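Local structure of salt-tolerant glutaminase (Micrococcus luteus, 3AGD) at residues A[120-125]-A[178-183]; A[14-19]-A[291-296]; A[113-118]-A[172-177]; A[340-345]-A[386-391]. The protein probably catalyses the hydrolysis of L-glutamine to L-glutamate and ammonium. All coordinates share one frame; numbering follows the deposited sequence.

Contact 1: residues A[120-125]-A[178-183]; sequences VHQLLV and GVLQDS
The CA atoms of Gln122 and Leu180 lie 6.6 Å apart, where the last turn of helix 114-123 faces the non-helical segment 178-183. Gln122 carries the contact. Its CG is anti to the backbone N (chi1 164°), and the chain then bends at chi2, which brings the amide up against the backbone of Gln181 and Asp182. Two backbone N-H groups grip the amide oxygen. Gln181 N is 2.8 Å from Gln122 OE1 and comes from above the carbonyl plane, 55° out of it. Asp182 N is 3.1 Å from Gln122 OE1 and lies much nearer that plane. The other half of the amide donates: Gln122 NE2 is 2.9 Å from Asp182 OD1 in a nearly straight bond (168°). Asp182 OD1 lies almost in the amide plane of Gln122, while NE2 meets it on the anti side and well out of the carboxylate plane. Three bonds therefore fix the rotation of this buried amide. Closer to the backbone the contact is apolar, with Leu180 CD2 3.5 Å from Gln122 CB. Gly178, at positive phi, is the C-prime residue of the Schellman motif that ends helix 165-176. Ser183 OG caps the start of the next helix, 184-195, at Glu186 N. The loop thus joins two helices, with Leu180 packed on helix 165-176, while Arg134 of helix 131-146 touches Gln122.

Contact 2: residues A[14-19]-A[291-296]; sequences TELGAV and GVLACR
Leu16, on the last turn of helix 4-16, sends its side chain toward Leu293 and Ala294 of helix 289-301. The backbones come closest at Leu16 and Ala294, CA to CA 7.6 Å. From CB the chain runs out with CG anti to the carbonyl carbon (chi1 -62°). CB and CG bridge the gap, and the two methyls do the touching. CD1 settles on the helix backbone: Leu16 CD1 is 3.8 Å from Ala294 CA and 3.9 Å from Ala294 N. The methyl of Ala294 is a little further away, its CB 4.2 Å from Leu16 CD1. The second branch turns to the other leucine, and Leu16 CD2 lies 3.8 Å from Leu293 CD2. Leu293 CG is 4.1 Å from both methyls of Leu16, so the branched end of Leu16 borders the branch point of Leu293. Phe39 also touches Leu16, and close by Glu15 forms a salt bridge with Arg297. Just beyond, residues 16-19 form a type I beta turn that takes the chain off the helix. No hydrogen bond crosses between the two segments. The touching is nearly all carbon to carbon, so it rests on van der Waals packing: Leu16 and Ala294 are buried, while Leu293 stays exposed at the border.

Contact 3: residues A[113-118]-A[172-177]; sequences INAGAL and HMLRSY
Leu174 reaches across from helix 165-176 to Ala115 and Leu118 on helix 114-123, and all three are buried. The backbones are closest at Ala115 and Leu174, whose CA atoms are 7.5 Å apart. The apolar contacts come from a single methyl. Leu174 CG lies beside its backbone N (chi1 -67°), and the nearly extended second torsion carries CD1 to the far helix. There Leu174 CD1 is 4.1 Å from Leu118 CB and 4.3 Å from Ala115 CB. Ala115 and Leu118 are three residues apart, so the methyl meets two neighbouring positions on one side of their helix. The same methyl also touches a polar backbone atom. Leu174 CD1 is 3.2 Å from Ala115 O, a tight approach of a methyl to a carbonyl oxygen. No hydrogen bond runs between the two segments. Polar bonds appear at the start of helix 114-123. Asn114 OD1 is bonded to Lys67 NZ, and Asn114 ND2 to Asn167 OD1. These bonds hold both ends of the Asn114 amide. Leu118 packs on Tyr191 of helix 184-195. In another structure of this protein, Asn114, Asn167 and Tyr191 bind L-glutamate; no ligand is bound to this chain. Asn114 and Asn167 lie on these two helices, so the packing probably sets the position of one side of the pocket. Ser64 and Lys67 are spaced as in an SxxK motif, with Tyr191 and Lys258 nearby, which is consistent with the beta-lactamase clan to which the glutaminase family belongs.

Contact 4: residues A[340-345]-A[386-391]; sequences AEAVLD and GAVHEA
Val388 points its forked side chain at Ala342 and Asp345 on one side of helix 337-349. The CA atoms of Val388 and Ala342 are 6.6 Å apart. Because CG1 is anti to the backbone N (chi1 173°) and CG2 anti to the carbonyl carbon, the two methyls spread along the helix. CG2 takes the Ala342 end, with Val388 CG2 3.8 Å from Ala342 CB. CG1 takes the Asp345 end, with Val388 CG1 4.1 Å from Asp345 CB. The carbonyl of Ala342 is close to both branches: Ala342 O is 3.8 Å from Val388 CG2 and 3.9 Å from Val388 CG1. Both methyls thus lie about equally near this oxygen, and no hydrogen bond joins the two segments. Asp345 offers Val388 its CB, while its carboxylate turns to the second subunit, with OD2 hydrogen-bonded to His3 NE2 and OD1 to Thr47 OG1 of that subunit. Glu341 is likewise hydrogen-bonded to Thr47 and His51 of the second subunit, and Glu390 forms a salt bridge with Arg413 of the second subunit. Helix 337-349 therefore combines an apolar contact within its own subunit with hydrogen bonds from its acidic side chains to the second subunit. Val388 also packs on Val317 of strand 317-323. Both segments belong to the STAS-like part of the chain, and helices packed beside a mixed beta-sheet are consistent with a STAS-type fold.

How the contacts relate
Contacts 1 and 3 are neighbours, with centres about 9 Å apart, and both use helix 114-123. Their segments alternate along the chain, so helix 114-123 is tied first to helix 165-176 and then to the loop that follows it, near the glutamate site. Contact 2 closes a long loop that holds both of them. Its centre is about 34 Å from that of contact 3, and it joins the N-terminal helix 4-16 to helix 289-301. Contact 4 comes last in the chain, in the STAS-like part, with its centre about 50 Å from that of contact 1. The chain thus separates its glutaminase part from a second part whose helix 337-349 meets residues from the N-terminal region of the other subunit.

Contact 1: residues A[120-125]-A[178-183]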
loop_
_atom_site.group_PDB
_atom_site.type_symbol
_atom_site.label_atom_id
_atom_site.label_comp_id
_atom_site.label_asym_id
_atom_site.label_seq_id
_atom_site.Cartn_x
_atom_site.Cartn_y
_atom_site.Cartn_z
ATOM N N VAL A 120 -0.117 25.082 6.578
ATOM C CA VAL A 120 -0.432 24.755 5.188
ATOM C C VAL A 120 -1.248 25.867 4.517
ATOM O O VAL A 120 -0.964 26.257 3.387
ATOM C CB VAL A 120 -1.234 23.432 5.098
ATOM C CG1 VAL A 120 -1.922 23.320 3.739
ATOM C CG2 VAL A 120 -0.297 22.242 5.314
ATOM N N HIS A 121 -2.258 26.378 5.212
ATOM C CA HIS A 121 -3.090 27.432 4.646
ATOM C C HIS A 121 -2.258 28.679 4.341
ATOM O O HIS A 121 -2.468 29.341 3.327
ATOM C CB HIS A 121 -4.234 27.773 5.603
ATOM C CG HIS A 121 -5.365 28.500 4.947
ATOM N ND1 HIS A 121 -5.290 29.830 4.585
ATOM C CD2 HIS A 121 -6.580 28.068 4.534
ATOM C CE1 HIS A 121 -6.408 30.183 3.977
ATOM N NE2 HIS A 121 -7.207 29.132 3.933
ATOM N N GLN A 122 -1.302 28.972 5.220
ATOM C CA GLN A 122 -0.407 30.116 5.082
ATOM C C GLN A 122 0.501 30.001 3.854
ATOM O O GLN A 122 1.005 31.006 3.357
ATOM C CB GLN A 122 0.452 30.254 6.357
ATOM C CG GLN A 122 1.700 31.149 6.223
ATOM C CD GLN A 122 1.408 32.635 6.373
ATOM O OE1 GLN A 122 1.358 33.163 7.485
ATOM N NE2 GLN A 122 1.206 33.312 5.251
ATOM N N LEU A 123 0.699 28.782 3.363
ATOM C CA LEU A 123 1.563 28.537 2.205
ATOM C C LEU A 123 0.833 28.467 0.871
ATOM O O LEU A 123 1.451 28.574 -0.184
ATOM C CB LEU A 123 2.304 27.205 2.376
ATOM C CG LEU A 123 3.368 27.026 3.457
ATOM C CD1 LEU A 123 3.500 25.538 3.796
ATOM C CD2 LEU A 123 4.692 27.606 2.979
ATOM N N LEU A 124 -0.481 28.284 0.934
ATOM C CA LEU A 124 -1.330 28.098 -0.239
ATOM C C LEU A 124 -1.032 28.608 -1.653
ATOM O O LEU A 124 -0.945 27.800 -2.572
ATOM C CB LEU A 124 -2.774 28.453 0.126
ATOM C CG LEU A 124 -3.403 27.252 0.841
ATOM C CD1 LEU A 124 -4.854 27.519 1.177
ATOM C CD2 LEU A 124 -3.269 26.023 -0.061
ATOM N N VAL A 125 -0.879 29.906 -1.865
ATOM C CA VAL A 125 -0.646 30.390 -3.226
ATOM C C VAL A 125 0.790 30.812 -3.517
ATOM O O VAL A 125 1.356 30.456 -4.550
ATOM C CB VAL A 125 -1.593 31.573 -3.538
ATOM C CG1 VAL A 125 -1.304 32.143 -4.918
ATOM C CG2 VAL A 125 -3.030 31.105 -3.454
ATOM N N GLY A 178 8.302 31.731 13.664
ATOM C CA GLY A 178 8.496 32.002 12.248
ATOM C C GLY A 178 7.797 31.077 11.261
ATOM O O GLY A 178 8.096 31.110 10.067
ATOM N N VAL A 179 6.869 30.254 11.735
ATOM C CA VAL A 179 6.156 29.343 10.844
ATOM C C VAL A 179 5.060 30.095 10.090
ATOM O O VAL A 179 4.735 29.753 8.955
ATOM C CB VAL A 179 5.541 28.164 11.625
ATOM C CG1 VAL A 179 4.703 27.289 10.697
ATOM C CG2 VAL A 179 6.653 27.341 12.255
ATOM N N LEU A 180 4.495 31.115 10.732
ATOM C CA LEU A 180 3.458 31.939 10.120
ATOM C C LEU A 180 3.984 33.365 10.008
ATOM O O LEU A 180 4.682 33.847 10.900
ATOM C CB LEU A 180 2.189 31.946 10.969
ATOM C CG LEU A 180 1.419 30.639 11.133
ATOM C CD1 LEU A 180 0.138 30.908 11.908
ATOM C CD2 LEU A 180 1.098 30.058 9.773
ATOM N N GLN A 181 3.640 34.046 8.920
ATOM C CA GLN A 181 4.100 35.412 8.719
ATOM C C GLN A 181 2.978 36.420 8.943
ATOM O O GLN A 181 3.187 37.458 9.569
ATOM C CB GLN A 181 4.682 35.567 7.311
ATOM C CG GLN A 181 5.902 34.686 7.042
ATOM C CD GLN A 181 5.587 33.192 7.085
ATOM O OE1 GLN A 181 6.108 32.456 7.929
ATOM N NE2 GLN A 181 4.738 32.739 6.169
ATOM N N ASP A 182 1.788 36.112 8.437
ATOM C CA ASP A 182 0.647 37.002 8.603
ATOM C C ASP A 182 0.041 36.853 9.996
ATOM O O ASP A 182 0.460 35.996 10.769
ATOM C CB ASP A 182 -0.378 36.729 7.508
ATOM C CG ASP A 182 0.188 37.002 6.124
ATOM O OD1 ASP A 182 0.245 36.071 5.293
ATOM O OD2 ASP A 182 0.595 38.156 5.872
ATOM N N SER A 183 -0.938 37.689 10.324
ATOM C CA SER A 183 -1.536 37.640 11.654
ATOM C C SER A 183 -2.224 36.325 11.969
ATOM O O SER A 183 -2.682 35.613 11.074
ATOM C CB SER A 183 -2.535 38.783 11.842
ATOM O OG SER A 183 -3.691 38.577 11.054
#

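Contact 2: residues A[14-19]-A[291-296]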
loop_
_atom_site.group_PDB
_atom_site.type_symbol
_atom_site.label_atom_id
_atom_site.label_comp_id
_atom_site.label_asym_id
_atom_site.label_seq_id
_atom_site.Cartn_x
_atom_site.Cartn_y
_atom_site.Cartn_z
ATOM N N THR A 14 -28.468 0.360 6.874
ATOM C CA THR A 14 -29.611 -0.118 7.648
ATOM C C THR A 14 -29.162 -0.792 8.939
ATOM O O THR A 14 -29.738 -0.562 10.002
ATOM C CB THR A 14 -30.457 -1.129 6.846
ATOM O OG1 THR A 14 -31.056 -0.468 5.727
ATOM C CG2 THR A 14 -31.555 -1.727 7.725
ATOM N N GLU A 15 -28.135 -1.627 8.838
ATOM C CA GLU A 15 -27.622 -2.335 10.001
ATOM C C GLU A 15 -27.000 -1.391 11.027
ATOM O O GLU A 15 -27.510 -1.247 12.141
ATOM C CB GLU A 15 -26.582 -3.373 9.585
ATOM C CG GLU A 15 -26.240 -4.335 10.708
ATOM C CD GLU A 15 -25.070 -5.240 10.385
ATOM O OE1 GLU A 15 -24.944 -5.678 9.221
ATOM O OE2 GLU A 15 -24.281 -5.528 11.308
ATOM N N LEU A 16 -25.896 -0.753 10.653
ATOM C CA LEU A 16 -25.214 0.162 11.559
ATOM C C LEU A 16 -26.138 1.277 12.017
ATOM O O LEU A 16 -25.972 1.823 13.108
ATOM C CB LEU A 16 -23.973 0.757 10.889
ATOM C CG LEU A 16 -22.894 -0.249 10.476
ATOM C CD1 LEU A 16 -21.639 0.498 10.028
ATOM C CD2 LEU A 16 -22.576 -1.179 11.642
ATOM N N GLY A 17 -27.117 1.605 11.180
ATOM C CA GLY A 17 -28.057 2.659 11.517
ATOM C C GLY A 17 -29.079 2.283 12.579
ATOM O O GLY A 17 -29.931 3.097 12.936
ATOM N N ALA A 18 -28.995 1.059 13.090
ATOM C CA ALA A 18 -29.924 0.596 14.118
ATOM C C ALA A 18 -29.651 1.284 15.452
ATOM O O ALA A 18 -30.486 1.264 16.358
ATOM C CB ALA A 18 -29.819 -0.913 14.277
ATOM N N VAL A 19 -28.471 1.880 15.572
ATOM C CA VAL A 19 -28.082 2.595 16.783
ATOM C C VAL A 19 -27.413 3.898 16.376
ATOM O O VAL A 19 -26.965 4.039 15.235
ATOM C CB VAL A 19 -27.107 1.768 17.629
ATOM C CG1 VAL A 19 -27.805 0.515 18.138
ATOM C CG2 VAL A 19 -25.880 1.400 16.802
ATOM N N GLY A 291 -19.354 6.629 11.103
ATOM C CA GLY A 291 -18.501 6.844 9.948
ATOM C C GLY A 291 -17.249 5.999 10.053
ATOM O O GLY A 291 -16.804 5.393 9.080
ATOM N N VAL A 292 -16.674 5.966 11.250
ATOM C CA VAL A 292 -15.475 5.183 11.494
ATOM C C VAL A 292 -15.837 3.697 11.463
ATOM O O VAL A 292 -15.143 2.886 10.849
ATOM C CB VAL A 292 -14.854 5.555 12.867
ATOM C CG1 VAL A 292 -13.959 4.438 13.369
ATOM C CG2 VAL A 292 -14.049 6.841 12.733
ATOM N N LEU A 293 -16.939 3.348 12.115
ATOM C CA LEU A 293 -17.383 1.962 12.160
ATOM C C LEU A 293 -17.646 1.425 10.756
ATOM O O LEU A 293 -17.386 0.255 10.473
ATOM C CB LEU A 293 -18.645 1.845 13.016
ATOM C CG LEU A 293 -19.179 0.430 13.245
ATOM C CD1 LEU A 293 -18.083 -0.461 13.823
ATOM C CD2 LEU A 293 -20.374 0.495 14.189
ATOM N N ALA A 294 -18.158 2.283 9.878
ATOM C CA ALA A 294 -18.433 1.889 8.502
ATOM C C ALA A 294 -17.124 1.582 7.769
ATOM O O ALA A 294 -17.067 0.665 6.951
ATOM C CB ALA A 294 -19.199 3.000 7.777
ATOM N N CYS A 295 -16.072 2.345 8.061
ATOM C CA CYS A 295 -14.780 2.108 7.420
ATOM C C CYS A 295 -14.189 0.767 7.876
ATOM O O CYS A 295 -13.573 0.052 7.080
ATOM C CB CYS A 295 -13.809 3.252 7.729
ATOM S SG CYS A 295 -14.202 4.805 6.865
ATOM N N ARG A 296 -14.383 0.426 9.150
ATOM C CA ARG A 296 -13.885 -0.843 9.678
ATOM C C ARG A 296 -14.610 -1.994 8.980
ATOM O O ARG A 296 -13.996 -2.999 8.629
ATOM C CB ARG A 296 -14.115 -0.931 11.192
ATOM C CG ARG A 296 -13.289 0.057 12.020
ATOM C CD ARG A 296 -13.552 -0.136 13.507
ATOM N NE ARG A 296 -12.945 0.900 14.343
ATOM C CZ ARG A 296 -11.648 0.983 14.637
ATOM N NH1 ARG A 296 -10.787 0.090 14.166
ATOM N NH2 ARG A 296 -11.216 1.960 15.421
#

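Contact 3: residues A[113-118]-A[172-177]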
loop_
_atom_site.group_PDB
_atom_site.type_symbol
_atom_site.label_atom_id
_atom_site.label_comp_id
_atom_site.label_asym_id
_atom_site.label_seq_id
_atom_site.Cartn_x
_atom_site.Cartn_y
_atom_site.Cartn_z
ATOM N N ILE A 113 -2.762 17.721 11.725
ATOM C CA ILE A 113 -3.104 18.381 12.979
ATOM C C ILE A 113 -3.319 19.864 12.691
ATOM O O ILE A 113 -2.741 20.414 11.747
ATOM C CB ILE A 113 -1.982 18.229 14.035
ATOM C CG1 ILE A 113 -0.697 18.895 13.538
ATOM C CG2 ILE A 113 -1.730 16.754 14.317
ATOM C CD1 ILE A 113 0.430 18.904 14.556
ATOM N N ASN A 114 -4.147 20.506 13.504
ATOM C CA ASN A 114 -4.461 21.918 13.327
ATOM C C ASN A 114 -3.245 22.798 13.074
ATOM O O ASN A 114 -3.189 23.502 12.071
ATOM C CB ASN A 114 -5.239 22.425 14.542
ATOM C CG ASN A 114 -6.653 21.881 14.588
ATOM O OD1 ASN A 114 -6.953 20.854 13.973
ATOM N ND2 ASN A 114 -7.528 22.561 15.321
ATOM N N ALA A 115 -2.272 22.751 13.977
ATOM C CA ALA A 115 -1.061 23.561 13.844
ATOM C C ALA A 115 -0.426 23.410 12.461
ATOM O O ALA A 115 -0.004 24.392 11.850
ATOM C CB ALA A 115 -0.058 23.178 14.929
ATOM N N GLY A 116 -0.351 22.180 11.969
ATOM C CA GLY A 116 0.224 21.972 10.652
ATOM C C GLY A 116 -0.728 22.440 9.563
ATOM O O GLY A 116 -0.298 22.875 8.491
ATOM N N ALA A 117 -2.028 22.347 9.836
ATOM C CA ALA A 117 -3.044 22.761 8.872
ATOM C C ALA A 117 -3.044 24.279 8.706
ATOM O O ALA A 117 -3.333 24.793 7.624
ATOM C CB ALA A 117 -4.424 22.273 9.323
ATOM N N LEU A 118 -2.716 24.989 9.783
ATOM C CA LEU A 118 -2.648 26.444 9.751
ATOM C C LEU A 118 -1.412 26.826 8.940
ATOM O O LEU A 118 -1.439 27.778 8.160
ATOM C CB LEU A 118 -2.545 27.009 11.176
ATOM C CG LEU A 118 -3.791 26.865 12.063
ATOM C CD1 LEU A 118 -3.423 27.112 13.518
ATOM C CD2 LEU A 118 -4.876 27.843 11.608
ATOM N N HIS A 172 -0.708 31.939 17.038
ATOM C CA HIS A 172 0.232 32.859 17.680
ATOM C C HIS A 172 1.560 32.175 17.974
ATOM O O HIS A 172 2.624 32.747 17.748
ATOM C CB HIS A 172 -0.354 33.421 18.979
ATOM C CG HIS A 172 -1.230 34.620 18.778
ATOM N ND1 HIS A 172 -0.745 35.830 18.328
ATOM C CD2 HIS A 172 -2.559 34.799 18.970
ATOM C CE1 HIS A 172 -1.736 36.700 18.253
ATOM N NE2 HIS A 172 -2.848 36.101 18.639
ATOM N N MET A 173 1.504 30.946 18.473
ATOM C CA MET A 173 2.729 30.221 18.776
ATOM C C MET A 173 3.525 29.987 17.495
ATOM O O MET A 173 4.746 30.123 17.477
ATOM C CB MET A 173 2.412 28.877 19.438
ATOM C CG MET A 173 3.642 28.171 20.011
ATOM S SD MET A 173 4.402 29.063 21.404
ATOM C CE MET A 173 3.363 28.508 22.752
ATOM N N LEU A 174 2.833 29.637 16.418
ATOM C CA LEU A 174 3.513 29.391 15.150
ATOM C C LEU A 174 4.204 30.654 14.625
ATOM O O LEU A 174 5.301 30.569 14.073
ATOM C CB LEU A 174 2.528 28.840 14.112
ATOM C CG LEU A 174 1.970 27.438 14.408
ATOM C CD1 LEU A 174 0.885 27.091 13.400
ATOM C CD2 LEU A 174 3.087 26.403 14.354
ATOM N N ARG A 175 3.571 31.818 14.788
ATOM C CA ARG A 175 4.184 33.074 14.343
ATOM C C ARG A 175 5.457 33.278 15.162
ATOM O O ARG A 175 6.492 33.684 14.642
ATOM C CB ARG A 175 3.250 34.267 14.588
ATOM C CG ARG A 175 2.225 34.525 13.497
ATOM C CD ARG A 175 1.225 35.596 13.925
ATOM N NE ARG A 175 1.883 36.821 14.370
ATOM C CZ ARG A 175 2.469 37.696 13.560
ATOM N NH1 ARG A 175 2.479 37.495 12.250
ATOM N NH2 ARG A 175 3.062 38.769 14.067
ATOM N N SER A 176 5.343 32.995 16.456
ATOM C CA SER A 176 6.434 33.122 17.411
ATOM C C SER A 176 7.692 32.401 16.936
ATOM O O SER A 176 8.806 32.853 17.192
ATOM C CB SER A 176 5.985 32.551 18.758
ATOM O OG SER A 176 7.014 32.626 19.718
ATOM N N TYR A 177 7.512 31.280 16.245
ATOM C CA TYR A 177 8.645 30.508 15.741
ATOM C C TYR A 177 8.894 30.693 14.249
ATOM O O TYR A 177 9.604 29.893 13.637
ATOM C CB TYR A 177 8.458 29.012 16.030
ATOM C CG TYR A 177 8.685 28.626 17.473
ATOM C CD1 TYR A 177 7.720 28.884 18.445
ATOM C CD2 TYR A 177 9.878 28.023 17.872
ATOM C CE1 TYR A 177 7.933 28.551 19.777
ATOM C CE2 TYR A 177 10.105 27.685 19.207
ATOM C CZ TYR A 177 9.127 27.952 20.151
ATOM O OH TYR A 177 9.337 27.615 21.466
#

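Contact 4: residues A[340-345]-A[386-391]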
loop_
_atom_site.group_PDB
_atom_site.type_symbol
_atom_site.label_atom_id
_atom_site.label_comp_id
_atom_site.label_asym_id
_atom_site.label_seq_id
_atom_site.Cartn_x
_atom_site.Cartn_y
_atom_site.Cartn_z
ATOM N N ALA A 340 6.406 -3.928 -15.841
ATOM C CA ALA A 340 7.602 -3.881 -16.674
ATOM C C ALA A 340 8.578 -5.003 -16.315
ATOM O O ALA A 340 9.210 -5.588 -17.192
ATOM C CB ALA A 340 8.281 -2.523 -16.535
ATOM N N GLU A 341 8.698 -5.294 -15.022
ATOM C CA GLU A 341 9.585 -6.354 -14.547
ATOM C C GLU A 341 9.129 -7.664 -15.184
ATOM O O GLU A 341 9.944 -8.467 -15.640
ATOM C CB GLU A 341 9.503 -6.448 -13.016
ATOM C CG GLU A 341 10.524 -7.373 -12.340
ATOM C CD GLU A 341 10.239 -8.853 -12.554
ATOM O OE1 GLU A 341 9.054 -9.243 -12.540
ATOM O OE2 GLU A 341 11.205 -9.629 -12.716
ATOM N N ALA A 342 7.815 -7.861 -15.220
ATOM C CA ALA A 342 7.227 -9.062 -15.797
ATOM C C ALA A 342 7.464 -9.109 -17.303
ATOM O O ALA A 342 7.741 -10.172 -17.859
ATOM C CB ALA A 342 5.739 -9.103 -15.500
ATOM N N VAL A 343 7.349 -7.959 -17.963
ATOM C CA VAL A 343 7.567 -7.891 -19.403
ATOM C C VAL A 343 9.013 -8.265 -19.724
ATOM O O VAL A 343 9.272 -9.026 -20.652
ATOM C CB VAL A 343 7.261 -6.483 -19.952
ATOM C CG1 VAL A 343 7.611 -6.407 -21.438
ATOM C CG2 VAL A 343 5.786 -6.171 -19.750
ATOM N N LEU A 344 9.951 -7.738 -18.945
ATOM C CA LEU A 344 11.358 -8.051 -19.151
ATOM C C LEU A 344 11.619 -9.544 -18.938
ATOM O O LEU A 344 12.472 -10.135 -19.605
ATOM C CB LEU A 344 12.231 -7.226 -18.205
ATOM C CG LEU A 344 12.268 -5.729 -18.518
ATOM C CD1 LEU A 344 13.123 -5.013 -17.478
ATOM C CD2 LEU A 344 12.831 -5.511 -19.924
ATOM N N ASP A 345 10.891 -10.149 -18.004
ATOM C CA ASP A 345 11.042 -11.575 -17.734
ATOM C C ASP A 345 10.558 -12.362 -18.947
ATOM O O ASP A 345 11.126 -13.395 -19.294
ATOM C CB ASP A 345 10.221 -11.991 -16.508
ATOM C CG ASP A 345 10.832 -11.518 -15.197
ATOM O OD1 ASP A 345 10.139 -11.605 -14.160
ATOM O OD2 ASP A 345 11.996 -11.064 -15.200
ATOM N N GLY A 386 0.413 -14.060 -14.737
ATOM C CA GLY A 386 -0.397 -13.970 -15.942
ATOM C C GLY A 386 0.072 -14.875 -17.069
ATOM O O GLY A 386 0.090 -16.098 -16.922
ATOM N N ALA A 387 0.460 -14.286 -18.197
ATOM C CA ALA A 387 0.918 -15.081 -19.337
ATOM C C ALA A 387 2.426 -14.996 -19.579
ATOM O O ALA A 387 2.914 -15.382 -20.644
ATOM C CB ALA A 387 0.164 -14.666 -20.598
ATOM N N VAL A 388 3.161 -14.493 -18.592
ATOM C CA VAL A 388 4.614 -14.375 -18.709
ATOM C C VAL A 388 5.228 -15.722 -19.075
ATOM O O VAL A 388 6.167 -15.803 -19.874
ATOM C CB VAL A 388 5.257 -13.910 -17.375
ATOM C CG1 VAL A 388 6.782 -13.953 -17.485
ATOM C CG2 VAL A 388 4.794 -12.505 -17.030
ATOM N N HIS A 389 4.679 -16.780 -18.485
ATOM C CA HIS A 389 5.172 -18.130 -18.705
ATOM C C HIS A 389 5.049 -18.601 -20.147
ATOM O O HIS A 389 5.753 -19.525 -20.557
ATOM C CB HIS A 389 4.442 -19.115 -17.785
ATOM C CG HIS A 389 2.995 -19.307 -18.123
ATOM N ND1 HIS A 389 2.030 -18.363 -17.839
ATOM C CD2 HIS A 389 2.349 -20.336 -18.722
ATOM C CE1 HIS A 389 0.853 -18.803 -18.247
ATOM N NE2 HIS A 389 1.018 -19.997 -18.787
ATOM N N GLU A 390 4.162 -17.980 -20.916
ATOM C CA GLU A 390 3.987 -18.387 -22.304
ATOM C C GLU A 390 5.242 -18.099 -23.134
ATOM O O GLU A 390 5.428 -18.677 -24.207
ATOM C CB GLU A 390 2.761 -17.697 -22.920
ATOM C CG GLU A 390 1.480 -17.881 -22.108
ATOM C CD GLU A 390 0.227 -17.444 -22.857
ATOM O OE1 GLU A 390 0.312 -16.502 -23.670
ATOM O OE2 GLU A 390 -0.851 -18.036 -22.621
ATOM N N ALA A 391 6.107 -17.219 -22.634
ATOM C CA ALA A 391 7.343 -16.888 -23.345
ATOM C C ALA A 391 8.271 -18.096 -23.320
ATOM O O ALA A 391 8.860 -18.463 -24.336
ATOM C CB ALA A 391 8.031 -15.691 -22.700
#